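Local coordinates for ribulose-1,5-bisphosphate carboxylase/oxygenase large subunit (Rhodopseudomonas palustris, PDB 3QFW), which is a Rubisco-like protein of the ribulose-bisphosphate carboxylase large-chain family that probably binds magnesium, though its own reaction is uncertain, at residues His13-Ala18 with Leu60-Tyr65; Ser130-Ser136 with Gln336-Ile342; Phe177-Ala181 with Gln215-Ile219; Gly270-Leu275 with Ala303-Phe308. Residue numbers count along the deposited sequence, not the author numbering.

Contact 1. Residues His13-Ala18 with Leu60-Tyr65; sequences HIASDA and LQPGRY
The ends of two neighbouring inner strands of the antiparallel sheet in the N-terminal domain meet here: H13-A15 closes strand 8-15, while R64-Y65 opens strand 64-71 just after a bulged hairpin turn. I14 and Y65 form a hydrogen-bonded pair (CA-CA 5.2 Å), with I14 N to Y65 O and Y65 N to I14 O both 2.9 Å. A15 and R64 follow as a non-hydrogen-bonded pair (CA-CA 4.8 Å), and S16 N to G63 O, 2.9 Å, ends the ladder. Q61-R64 is a type II turn, closed by R64 N to Q61 O at 2.9 Å. G63 sits where that turn requires positive phi (92/-11), an angle at which a CB would jam against the preceding carbonyl. L60 and Q61 both face R64 in a classic beta bulge, their N atoms 2.9 and 3.3 Å from R64 O.

H13 (chi1 m) offers its ring face to L60, whose CD1 lies 3.7 Å from the centroid in a CH-pi contact; the extended R64 sends NH2 to H13 ND1 in a weak 3.5 Å hydrogen bond. I14 and Y65 share the face covered by helix 18-31, where their apolar bulk suits burial against I21 and L28. Y65 (chi1 m, chi2 88°) turns its ring edge to S16 O, 3.4 Å from CE1, and its OH ends 3.4 Å from A18 CB.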
loop_
_atom_site.group_PDB
_atom_site.type_symbol
_atom_site.label_atom_id
_atom_site.label_comp_id
_atom_site.label_asym_id
_atom_site.label_seq_id
_atom_site.Cartn_x
_atom_site.Cartn_y
_atom_site.Cartn_z
ATOM N N HIS B 13 -18.145 3.761 5.473
ATOM C CA HIS B 13 -19.348 3.802 4.662
ATOM C C HIS B 13 -19.609 2.414 4.117
ATOM O O HIS B 13 -18.730 1.796 3.504
ATOM C CB HIS B 13 -19.213 4.820 3.530
ATOM C CG HIS B 13 -19.256 6.243 3.996
ATOM N ND1 HIS B 13 -19.132 7.314 3.139
ATOM C CD2 HIS B 13 -19.404 6.768 5.236
ATOM C CE1 HIS B 13 -19.204 8.438 3.828
ATOM N NE2 HIS B 13 -19.369 8.134 5.104
ATOM N N ILE B 14 -20.817 1.917 4.362
ATOM C CA ILE B 14 -21.130 0.529 4.060
ATOM C C ILE B 14 -22.342 0.398 3.151
ATOM O O ILE B 14 -23.385 1.015 3.390
ATOM C CB ILE B 14 -21.398 -0.267 5.345
ATOM C CG1 ILE B 14 -20.180 -0.220 6.272
ATOM C CG2 ILE B 14 -21.769 -1.711 5.005
ATOM C CD1 ILE B 14 -20.412 -0.898 7.616
ATOM N N ALA B 15 -22.180 -0.389 2.095
ATOM C CA ALA B 15 -23.293 -0.786 1.244
ATOM C C ALA B 15 -24.009 -1.967 1.885
ATOM O O ALA B 15 -23.470 -3.076 1.945
ATOM C CB ALA B 15 -22.794 -1.164 -0.144
ATOM N N SER B 16 -25.224 -1.734 2.368
ATOM C CA SER B 16 -25.962 -2.787 3.056
ATOM C C SER B 16 -27.464 -2.524 3.101
ATOM O O SER B 16 -27.929 -1.429 2.776
ATOM C CB SER B 16 -25.416 -2.971 4.471
ATOM O OG SER B 16 -26.299 -3.741 5.266
ATOM N N ASP B 17 -28.213 -3.552 3.491
ATOM C CA ASP B 17 -29.655 -3.455 3.662
ATOM C C ASP B 17 -29.951 -2.934 5.058
ATOM O O ASP B 17 -29.043 -2.791 5.872
ATOM C CB ASP B 17 -30.296 -4.833 3.480
ATOM C CG ASP B 17 -31.278 -4.876 2.326
ATOM O OD1 ASP B 17 -32.125 -3.962 2.229
ATOM O OD2 ASP B 17 -31.199 -5.824 1.514
ATOM N N ALA B 18 -31.217 -2.646 5.335
ATOM C CA ALA B 18 -31.618 -2.258 6.682
ATOM C C ALA B 18 -31.659 -3.498 7.565
ATOM O O ALA B 18 -31.457 -3.428 8.778
ATOM C CB ALA B 18 -32.974 -1.574 6.660
ATOM N N LEU B 60 -27.150 7.299 5.158
ATOM C CA LEU B 60 -26.744 8.357 4.252
ATOM C C LEU B 60 -27.794 8.458 3.161
ATOM O O LEU B 60 -28.236 9.547 2.796
ATOM C CB LEU B 60 -25.381 8.038 3.645
ATOM C CG LEU B 60 -24.250 7.868 4.658
ATOM C CD1 LEU B 60 -22.961 7.476 3.958
ATOM C CD2 LEU B 60 -24.073 9.147 5.459
ATOM N N GLN B 61 -28.183 7.297 2.655
ATOM C CA GLN B 61 -29.239 7.168 1.665
ATOM C C GLN B 61 -29.629 5.702 1.673
ATOM O O GLN B 61 -28.916 4.884 2.247
ATOM C CB GLN B 61 -28.743 7.588 0.279
ATOM C CG GLN B 61 -27.538 6.817 -0.223
ATOM C CD GLN B 61 -27.107 7.256 -1.609
ATOM O OE1 GLN B 61 -27.296 8.408 -1.991
ATOM N NE2 GLN B 61 -26.527 6.334 -2.369
ATOM N N PRO B 62 -30.764 5.357 1.047
ATOM C CA PRO B 62 -31.156 3.945 1.059
ATOM C C PRO B 62 -30.037 3.070 0.504
ATOM O O PRO B 62 -29.537 3.337 -0.589
ATOM C CB PRO B 62 -32.383 3.909 0.138
ATOM C CG PRO B 62 -32.299 5.167 -0.676
ATOM C CD PRO B 62 -31.669 6.180 0.227
ATOM N N GLY B 63 -29.640 2.055 1.268
ATOM C CA GLY B 63 -28.602 1.130 0.846
ATOM C C GLY B 63 -27.203 1.515 1.296
ATOM O O GLY B 63 -26.273 0.720 1.192
ATOM N N ARG B 64 -27.045 2.732 1.802
ATOM C CA ARG B 64 -25.723 3.194 2.212
ATOM C C ARG B 64 -25.724 3.830 3.598
ATOM O O ARG B 64 -26.472 4.772 3.869
ATOM C CB ARG B 64 -25.144 4.156 1.176
ATOM C CG ARG B 64 -23.666 4.441 1.369
ATOM C CD ARG B 64 -23.115 5.298 0.234
ATOM N NE ARG B 64 -21.721 5.659 0.466
ATOM C CZ ARG B 64 -20.896 6.111 -0.474
ATOM N NH1 ARG B 64 -21.325 6.255 -1.724
ATOM N NH2 ARG B 64 -19.642 6.416 -0.163
ATOM N N TYR B 65 -24.871 3.303 4.471
ATOM C CA TYR B 65 -24.821 3.736 5.858
ATOM C C TYR B 65 -23.459 4.283 6.235
ATOM O O TYR B 65 -22.440 3.887 5.676
ATOM C CB TYR B 65 -25.164 2.574 6.791
ATOM C CG TYR B 65 -26.571 2.071 6.616
ATOM C CD1 TYR B 65 -26.864 1.090 5.679
ATOM C CD2 TYR B 65 -27.611 2.591 7.376
ATOM C CE1 TYR B 65 -28.156 0.629 5.509
ATOM C CE2 TYR B 65 -28.907 2.140 7.214
ATOM C CZ TYR B 65 -29.175 1.158 6.280
ATOM O OH TYR B 65 -30.465 0.707 6.118
#

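Contact 2. Residues Ser130-Ser136 with Gln336-Ile342; sequences SRALTAS and QDVMLLI. With SO4 (sulfate ion), chain H.
This pair closes the TIM barrel: strand 133-136, the start of the first barrel strand, runs parallel to the last, 339-341, with axes 4.3 Å apart at 26°. The register pairs L133 with M339, T134 with L340 and A135 with L341 (CA-CA 4.3, 4.9 and 4.5 Å). Four 2.9 Å hydrogen bonds satisfy the facing backbone: L133 N to V338 O, L340 N to L133 O, A135 N to L340 O and I342 N to A135 O. Their other edges are used too, T134 and S136 bonding to strand 162-165, and M339 and L341 to strand 315-319. D337 centres an inverse gamma turn, with a weak V338 N to Q336 O bond of 3.0 Å; D337 OD1 forms a salt bridge with R123, whose NH1 donates to R131 O.

L133, A135, M339 and L341 share one face. Small A135 makes room, its CB 3.5 Å from L341 CD1 and 4.0 Å from M339 CG. T134 and L340 take the other face, T134 packing on helix 353-366. R131 (chi1 p) folds back, giving NH1 to A132 O at 3.0 Å while NH2 makes a salt bridge with D161, which also accepts from T134 N. A sulfate ion, probably from the crystallisation liquor, sits ahead of the strand: its O3 lies 2.7 Å from S130 N, 2.8 Å from R131 N and 3.1 Å from S130 OG.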
loop_
_atom_site.group_PDB
_atom_site.type_symbol
_atom_site.label_atom_id
_atom_site.label_comp_id
_atom_site.label_asym_id
_atom_site.label_seq_id
_atom_site.Cartn_x
_atom_site.Cartn_y
_atom_site.Cartn_z
ATOM N N SER B 130 0.950 35.530 -0.980
ATOM C CA SER B 130 -0.479 35.314 -0.791
ATOM C C SER B 130 -1.116 34.660 -2.006
ATOM O O SER B 130 -2.162 34.019 -1.896
ATOM C CB SER B 130 -1.185 36.644 -0.508
ATOM O OG SER B 130 -1.249 37.410 -1.696
ATOM N N ARG B 131 -0.491 34.832 -3.164
ATOM C CA ARG B 131 -1.001 34.254 -4.397
ATOM C C ARG B 131 -0.977 32.736 -4.322
ATOM O O ARG B 131 -0.260 32.163 -3.502
ATOM C CB ARG B 131 -0.140 34.700 -5.577
ATOM C CG ARG B 131 1.307 34.230 -5.481
ATOM C CD ARG B 131 2.055 34.478 -6.778
ATOM N NE ARG B 131 3.481 34.160 -6.691
ATOM C CZ ARG B 131 3.988 32.940 -6.856
ATOM N NH1 ARG B 131 3.180 31.911 -7.091
ATOM N NH2 ARG B 131 5.299 32.746 -6.769
ATOM N N ALA B 132 -1.762 32.094 -5.181
ATOM C CA ALA B 132 -1.685 30.644 -5.348
ATOM C C ALA B 132 -0.316 30.289 -5.912
ATOM O O ALA B 132 0.392 31.146 -6.447
ATOM C CB ALA B 132 -2.792 30.146 -6.273
ATOM N N LEU B 133 0.073 29.030 -5.788
ATOM C CA LEU B 133 1.356 28.602 -6.326
ATOM C C LEU B 133 1.179 27.764 -7.588
ATOM O O LEU B 133 0.064 27.375 -7.941
ATOM C CB LEU B 133 2.164 27.837 -5.272
ATOM C CG LEU B 133 2.802 28.692 -4.174
ATOM C CD1 LEU B 133 1.769 29.300 -3.220
ATOM C CD2 LEU B 133 3.821 27.875 -3.407
ATOM N N THR B 134 2.291 27.506 -8.266
ATOM C CA THR B 134 2.287 26.749 -9.509
ATOM C C THR B 134 3.312 25.618 -9.467
ATOM O O THR B 134 4.372 25.737 -8.842
ATOM C CB THR B 134 2.606 27.650 -10.724
ATOM O OG1 THR B 134 3.978 28.060 -10.668
ATOM C CG2 THR B 134 1.713 28.894 -10.739
ATOM N N ALA B 135 2.989 24.510 -10.125
ATOM C CA ALA B 135 3.932 23.404 -10.249
ATOM C C ALA B 135 3.845 22.791 -11.632
ATOM O O ALA B 135 2.817 22.903 -12.305
ATOM C CB ALA B 135 3.650 22.336 -9.183
ATOM N N SER B 136 4.919 22.127 -12.044
ATOM C CA SER B 136 4.892 21.289 -13.235
ATOM C C SER B 136 5.682 20.011 -13.003
ATOM O O SER B 136 6.508 19.930 -12.089
ATOM C CB SER B 136 5.472 22.027 -14.439
ATOM O OG SER B 136 5.125 21.369 -15.643
ATOM N N GLN B 336 -6.875 30.679 -2.768
ATOM C CA GLN B 336 -5.494 30.892 -3.196
ATOM C C GLN B 336 -4.474 30.059 -2.424
ATOM O O GLN B 336 -3.293 30.063 -2.761
ATOM C CB GLN B 336 -5.129 32.381 -3.117
ATOM C CG GLN B 336 -5.889 33.241 -4.103
ATOM C CD GLN B 336 -5.629 34.724 -3.905
ATOM O OE1 GLN B 336 -4.580 35.122 -3.396
ATOM N NE2 GLN B 336 -6.589 35.548 -4.298
ATOM N N ASP B 337 -4.933 29.361 -1.388
ATOM C CA ASP B 337 -4.071 28.448 -0.639
ATOM C C ASP B 337 -4.033 27.078 -1.328
ATOM O O ASP B 337 -4.560 26.082 -0.823
ATOM C CB ASP B 337 -4.541 28.313 0.808
ATOM C CG ASP B 337 -4.172 29.514 1.666
ATOM O OD1 ASP B 337 -3.277 30.297 1.273
ATOM O OD2 ASP B 337 -4.776 29.662 2.750
ATOM N N VAL B 338 -3.393 27.052 -2.490
ATOM C CA VAL B 338 -3.421 25.901 -3.380
ATOM C C VAL B 338 -2.224 26.009 -4.313
ATOM O O VAL B 338 -1.755 27.115 -4.608
ATOM C CB VAL B 338 -4.719 25.890 -4.213
ATOM C CG1 VAL B 338 -4.751 27.084 -5.173
ATOM C CG2 VAL B 338 -4.877 24.578 -4.979
ATOM N N MET B 339 -1.707 24.869 -4.757
ATOM C CA MET B 339 -0.668 24.858 -5.787
ATOM C C MET B 339 -1.184 24.118 -7.026
ATOM O O MET B 339 -1.403 22.901 -6.989
ATOM C CB MET B 339 0.616 24.207 -5.254
ATOM C CG MET B 339 1.818 24.250 -6.209
ATOM S SD MET B 339 3.405 23.932 -5.386
ATOM C CE MET B 339 3.079 22.330 -4.617
ATOM N N LEU B 340 -1.391 24.851 -8.116
ATOM C CA LEU B 340 -1.906 24.247 -9.343
ATOM C C LEU B 340 -0.820 23.514 -10.123
ATOM O O LEU B 340 0.180 24.097 -10.526
ATOM C CB LEU B 340 -2.577 25.308 -10.233
ATOM C CG LEU B 340 -3.680 26.150 -9.587
ATOM C CD1 LEU B 340 -4.193 27.184 -10.575
ATOM C CD2 LEU B 340 -4.826 25.301 -9.063
ATOM N N LEU B 341 -1.016 22.222 -10.344
ATOM C CA LEU B 341 -0.044 21.458 -11.117
ATOM C C LEU B 341 -0.456 21.420 -12.577
ATOM O O LEU B 341 -1.508 20.884 -12.908
ATOM C CB LEU B 341 0.080 20.042 -10.553
ATOM C CG LEU B 341 1.077 19.090 -11.210
ATOM C CD1 LEU B 341 2.483 19.602 -11.028
ATOM C CD2 LEU B 341 0.923 17.695 -10.595
ATOM N N ILE B 342 0.341 22.026 -13.451
ATOM C CA ILE B 342 0.180 21.767 -14.877
ATOM C C ILE B 342 1.354 20.952 -15.414
ATOM O O ILE B 342 1.219 19.762 -15.694
ATOM C CB ILE B 342 0.048 23.043 -15.698
ATOM C CG1 ILE B 342 -0.311 22.685 -17.143
ATOM C CG2 ILE B 342 1.351 23.827 -15.659
ATOM C CD1 ILE B 342 -1.140 21.404 -17.271
HETATM S S SO4 H . 2.458 37.712 -3.820
HETATM O O1 SO4 H . 2.287 37.938 -5.255
HETATM O O2 SO4 H . 3.727 37.004 -3.598
HETATM O O3 SO4 H . 1.343 36.924 -3.291
HETATM O O4 SO4 H . 2.491 38.997 -3.138
#

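Contact 3. Residues Phe177-Ala181 with Gln215-Ile219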
loop_
_atom_site.group_PDB
_atom_site.type_symbol
_atom_site.label_atom_id
_atom_site.label_comp_id
_atom_site.label_asym_id
_atom_site.label_seq_id
_atom_site.Cartn_x
_atom_site.Cartn_y
_atom_site.Cartn_z
ATOM N N PHE B 177 18.732 7.985 -10.444
ATOM C CA PHE B 177 18.407 9.042 -9.492
ATOM C C PHE B 177 19.543 10.036 -9.301
ATOM O O PHE B 177 19.321 11.246 -9.355
ATOM C CB PHE B 177 17.991 8.485 -8.126
ATOM C CG PHE B 177 17.560 9.555 -7.167
ATOM C CD1 PHE B 177 16.242 9.984 -7.138
ATOM C CD2 PHE B 177 18.483 10.176 -6.338
ATOM C CE1 PHE B 177 15.841 11.009 -6.274
ATOM C CE2 PHE B 177 18.090 11.193 -5.475
ATOM C CZ PHE B 177 16.768 11.605 -5.443
ATOM N N ALA B 178 20.750 9.532 -9.057
ATOM C CA ALA B 178 21.873 10.427 -8.766
ATOM C C ALA B 178 22.139 11.392 -9.922
ATOM O O ALA B 178 22.176 12.609 -9.733
ATOM C CB ALA B 178 23.121 9.632 -8.421
ATOM N N GLU B 179 22.303 10.841 -11.120
ATOM C CA GLU B 179 22.534 11.643 -12.314
ATOM C C GLU B 179 21.406 12.639 -12.594
ATOM O O GLU B 179 21.662 13.789 -12.951
ATOM C CB GLU B 179 22.746 10.741 -13.534
ATOM C CG GLU B 179 24.114 10.074 -13.592
ATOM C CD GLU B 179 24.201 8.803 -12.763
ATOM O OE1 GLU B 179 23.275 8.526 -11.968
ATOM O OE2 GLU B 179 25.201 8.068 -12.918
ATOM N N ARG B 180 20.160 12.199 -12.437
ATOM C CA ARG B 180 19.003 13.070 -12.693
ATOM C C ARG B 180 18.914 14.240 -11.711
ATOM O O ARG B 180 18.674 15.393 -12.107
ATOM C CB ARG B 180 17.703 12.261 -12.655
ATOM C CG ARG B 180 16.443 13.097 -12.758
ATOM C CD ARG B 180 15.191 12.234 -12.881
ATOM N NE ARG B 180 14.712 11.699 -11.605
ATOM C CZ ARG B 180 14.882 10.442 -11.207
ATOM N NH1 ARG B 180 15.545 9.585 -11.976
ATOM N NH2 ARG B 180 14.398 10.038 -10.038
ATOM N N ALA B 181 19.087 13.945 -10.428
ATOM C CA ALA B 181 18.996 14.980 -9.405
ATOM C C ALA B 181 20.055 16.048 -9.651
ATOM O O ALA B 181 19.801 17.244 -9.489
ATOM C CB ALA B 181 19.151 14.375 -8.019
ATOM N N GLN B 215 19.001 8.126 -1.540
ATOM C CA GLN B 215 18.527 9.136 -2.475
ATOM C C GLN B 215 18.317 10.489 -1.794
ATOM O O GLN B 215 18.537 11.539 -2.403
ATOM C CB GLN B 215 17.273 8.653 -3.202
ATOM C CG GLN B 215 17.601 7.605 -4.265
ATOM C CD GLN B 215 16.418 6.750 -4.664
ATOM O OE1 GLN B 215 15.268 7.187 -4.627
ATOM N NE2 GLN B 215 16.703 5.507 -5.045
ATOM N N LEU B 216 17.905 10.456 -0.530
ATOM C CA LEU B 216 17.788 11.678 0.260
ATOM C C LEU B 216 19.175 12.269 0.470
ATOM O O LEU B 216 19.349 13.490 0.482
ATOM C CB LEU B 216 17.141 11.384 1.614
ATOM C CG LEU B 216 16.964 12.612 2.517
ATOM C CD1 LEU B 216 16.029 13.594 1.855
ATOM C CD2 LEU B 216 16.446 12.206 3.882
ATOM N N GLY B 217 20.162 11.393 0.639
ATOM C CA GLY B 217 21.547 11.819 0.741
ATOM C C GLY B 217 21.982 12.650 -0.453
ATOM O O GLY B 217 22.609 13.700 -0.295
ATOM N N VAL B 218 21.651 12.178 -1.651
ATOM C CA VAL B 218 21.971 12.901 -2.876
ATOM C C VAL B 218 21.267 14.259 -2.907
ATOM O O VAL B 218 21.877 15.279 -3.224
ATOM C CB VAL B 218 21.584 12.089 -4.132
ATOM C CG1 VAL B 218 21.774 12.926 -5.398
ATOM C CG2 VAL B 218 22.385 10.784 -4.202
ATOM N N ILE B 219 19.981 14.263 -2.569
ATOM C CA ILE B 219 19.199 15.492 -2.545
ATOM C C ILE B 219 19.888 16.552 -1.694
ATOM O O ILE B 219 20.114 17.670 -2.137
ATOM C CB ILE B 219 17.782 15.238 -1.992
ATOM C CG1 ILE B 219 17.006 14.372 -2.975
ATOM C CG2 ILE B 219 17.052 16.557 -1.744
ATOM C CD1 ILE B 219 17.300 14.740 -4.396
#
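F177 is the chief side chain of this interface, with V218 and Q215 forming most of the surface it meets. The helices, 177-195 and 209-222, are successive outer helices of the TIM barrel, and in the beta-alpha repeat they run side by side in the same direction: the short segments cross at only 21°, their axes 9.9 Å apart. That spacing is wide enough for a large side chain to lie between them. F177, with chi1 t, spans the gap and lays one ring face on the aliphatic part of Q215, whose CG is 3.6 Å from the ring centroid in a CH-pi contact. CE2 of F177 also comes within 3.1 Å of Q215 O, while the ring edge meets V218 CB at 3.8 Å from CE2. The tip, CZ, reaches I219 CD1 at 3.3 Å.

V218, with chi1 t, fills the space beyond the ring: its CG1 is 4.0 Å from A181 CB and 4.2 Å from A178 CA. Alanine at these two positions lets a branched residue approach the helix backbone closely. Glutamine suits position 215 because its methylene groups serve the aromatic ring while its amide oxygen accepts a hydrogen bond from S206 N, so that oxygen is satisfied away from the interface. The contact is therefore held by shape and burial of apolar surface, with Q215 OE1 bonded outside the two segments.

Contact 4. Residues Gly270-Leu275 with Ala303-Phe308; sequences GRLFRL and AARDPF
R274 binds the carbonyl-rich C-terminal end of helix 294-305, joining two neighbouring outer helices of the TIM barrel. Its NH1 gives hydrogen bonds to D306 O (2.8 Å) and A303 O (2.9 Å), and its NH2 also reaches D306 O (2.9 Å). Arginine suits the site because its long side chain, extended with every chi angle near 180°, carries several donors to carbonyls at and just past the helix end, where helix amides run out; NE and NH2 continue to N312 O and L311 O. D306 is the first residue to leave helical angles.

R271 (t, t, m) works through water: NE and A303 O share water 1 at 2.8 and 2.9 Å, and NH2 and P307 O share water 2 at 2.9 and 2.7 Å. Its NH1 turns to V102 O.

Close packing follows in segment 270-275, helical with a wider pi-type turn at 270-272. G270 CA lies 4.4 Å from A304 CA; a CB there would clash with A303 CB. F308 (chi1 t) folds back toward the first helix, where CB covers one face of the R274 guanidinium, CE1 stands 3.3 Å from R271 NE, and CE2 meets L275 CD1 at 3.9 Å.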
loop_
_atom_site.group_PDB
_atom_site.type_symbol
_atom_site.label_atom_id
_atom_site.label_comp_id
_atom_site.label_asym_id
_atom_site.label_seq_id
_atom_site.Cartn_x
_atom_site.Cartn_y
_atom_site.Cartn_z
ATOM N N GLY B 270 -5.399 13.933 2.087
ATOM C CA GLY B 270 -5.489 15.163 2.842
ATOM C C GLY B 270 -5.017 14.993 4.270
ATOM O O GLY B 270 -3.924 15.423 4.625
ATOM N N ARG B 271 -5.844 14.357 5.093
ATOM C CA ARG B 271 -5.601 14.336 6.528
ATOM C C ARG B 271 -4.419 13.451 6.901
ATOM O O ARG B 271 -3.471 13.905 7.540
ATOM C CB ARG B 271 -6.867 13.899 7.281
ATOM C CG ARG B 271 -6.650 13.618 8.767
ATOM C CD ARG B 271 -7.965 13.568 9.528
ATOM N NE ARG B 271 -8.474 14.923 9.758
ATOM C CZ ARG B 271 -9.572 15.208 10.448
ATOM N NH1 ARG B 271 -10.296 14.230 10.978
ATOM N NH2 ARG B 271 -9.944 16.475 10.620
ATOM N N LEU B 272 -4.465 12.188 6.489
ATOM C CA LEU B 272 -3.446 11.243 6.926
ATOM C C LEU B 272 -2.067 11.573 6.366
ATOM O O LEU B 272 -1.080 11.519 7.092
ATOM C CB LEU B 272 -3.850 9.809 6.589
ATOM C CG LEU B 272 -5.076 9.288 7.355
ATOM C CD1 LEU B 272 -5.367 7.840 6.975
ATOM C CD2 LEU B 272 -4.896 9.414 8.869
ATOM N N PHE B 273 -1.994 11.878 5.072
ATOM C CA PHE B 273 -0.720 12.272 4.470
ATOM C C PHE B 273 -0.115 13.480 5.215
ATOM O O PHE B 273 1.070 13.473 5.570
ATOM C CB PHE B 273 -0.894 12.582 2.976
ATOM C CG PHE B 273 -0.819 11.361 2.068
ATOM C CD1 PHE B 273 -0.915 10.063 2.581
ATOM C CD2 PHE B 273 -0.664 11.516 0.699
ATOM C CE1 PHE B 273 -0.843 8.961 1.730
ATOM C CE2 PHE B 273 -0.574 10.418 -0.150
ATOM C CZ PHE B 273 -0.674 9.144 0.366
ATOM N N ARG B 274 -0.946 14.497 5.456
ATOM C CA ARG B 274 -0.572 15.674 6.254
ATOM C C ARG B 274 -0.081 15.286 7.659
ATOM O O ARG B 274 0.987 15.720 8.100
ATOM C CB ARG B 274 -1.779 16.607 6.368
ATOM C CG ARG B 274 -1.601 17.809 7.332
ATOM C CD ARG B 274 -2.916 18.542 7.506
ATOM N NE ARG B 274 -2.801 19.754 8.333
ATOM C CZ ARG B 274 -3.832 20.531 8.630
ATOM N NH1 ARG B 274 -5.035 20.222 8.162
ATOM N NH2 ARG B 274 -3.666 21.610 9.393
ATOM N N LEU B 275 -0.866 14.462 8.348
ATOM C CA LEU B 275 -0.508 13.969 9.673
ATOM C C LEU B 275 0.900 13.362 9.662
ATOM O O LEU B 275 1.713 13.619 10.550
ATOM C CB LEU B 275 -1.524 12.899 10.124
ATOM C CG LEU B 275 -1.328 12.233 11.487
ATOM C CD1 LEU B 275 -1.615 13.221 12.612
ATOM C CD2 LEU B 275 -2.216 11.007 11.654
ATOM N N ALA B 303 -9.307 19.136 4.332
ATOM C CA ALA B 303 -8.600 18.233 5.226
ATOM C C ALA B 303 -7.113 18.596 5.262
ATOM O O ALA B 303 -6.458 18.490 6.299
ATOM C CB ALA B 303 -8.802 16.804 4.787
ATOM N N ALA B 304 -6.586 19.052 4.131
ATOM C CA ALA B 304 -5.176 19.414 4.060
ATOM C C ALA B 304 -4.875 20.729 4.794
ATOM O O ALA B 304 -3.817 20.871 5.410
ATOM C CB ALA B 304 -4.738 19.517 2.621
ATOM N N ARG B 305 -5.822 21.660 4.740
ATOM C CA ARG B 305 -5.581 23.061 5.130
ATOM C C ARG B 305 -6.093 23.467 6.500
ATOM O O ARG B 305 -5.501 24.328 7.166
ATOM C CB ARG B 305 -6.313 23.988 4.180
ATOM C CG ARG B 305 -5.845 24.108 2.777
ATOM C CD ARG B 305 -6.910 24.937 2.096
ATOM N NE ARG B 305 -6.669 25.173 0.688
ATOM C CZ ARG B 305 -7.633 25.427 -0.186
ATOM N NH1 ARG B 305 -8.902 25.454 0.209
ATOM N NH2 ARG B 305 -7.326 25.624 -1.456
ATOM N N ASP B 306 -7.237 22.913 6.886
ATOM C CA ASP B 306 -7.974 23.431 8.035
ATOM C C ASP B 306 -7.327 23.089 9.375
ATOM O O ASP B 306 -6.449 22.224 9.447
ATOM C CB ASP B 306 -9.434 22.974 7.976
ATOM C CG ASP B 306 -10.184 23.585 6.799
ATOM O OD1 ASP B 306 -9.650 24.526 6.181
ATOM O OD2 ASP B 306 -11.302 23.128 6.488
ATOM N N PRO B 307 -7.748 23.780 10.447
ATOM C CA PRO B 307 -7.217 23.453 11.773
ATOM C C PRO B 307 -7.273 21.950 12.035
ATOM O O PRO B 307 -8.277 21.305 11.738
ATOM C CB PRO B 307 -8.161 24.199 12.715
ATOM C CG PRO B 307 -8.584 25.403 11.910
ATOM C CD PRO B 307 -8.743 24.866 10.504
ATOM N N PHE B 308 -6.194 21.422 12.600
ATOM C CA PHE B 308 -6.018 19.997 12.840
ATOM C C PHE B 308 -5.001 19.925 13.974
ATOM O O PHE B 308 -3.794 20.006 13.748
ATOM C CB PHE B 308 -5.487 19.349 11.554
ATOM C CG PHE B 308 -5.378 17.844 11.609
ATOM C CD1 PHE B 308 -6.395 17.064 12.149
ATOM C CD2 PHE B 308 -4.267 17.207 11.074
ATOM C CE1 PHE B 308 -6.286 15.672 12.175
ATOM C CE2 PHE B 308 -4.162 15.807 11.103
ATOM C CZ PHE B 308 -5.176 15.059 11.653
HETATM O O HOH W 1 -7.141 17.198 8.757
HETATM O O HOH W 2 -8.759 19.115 10.159
#

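Three contacts belong to the TIM barrel and one to the N-terminal domain. Contact 2 joins the first and last barrel strands, so contacts 3 and 4, between outer helices, are nested within the loop it closes. Contacts 2 and 4 touch directly: R305 NE lies 2.7 Å from D337 O, a probable hydrogen bond, although their centres are about 17 Å apart. The centre of contact 3 lies about 25 Å from that of contact 2 and about 48 Å from that of contact 1, across the chain's centre. TIM-barrel active sites lie at the C-terminal strand ends; the sulfate of contact 2, ahead of strand 133-138, is at the other end of the barrel.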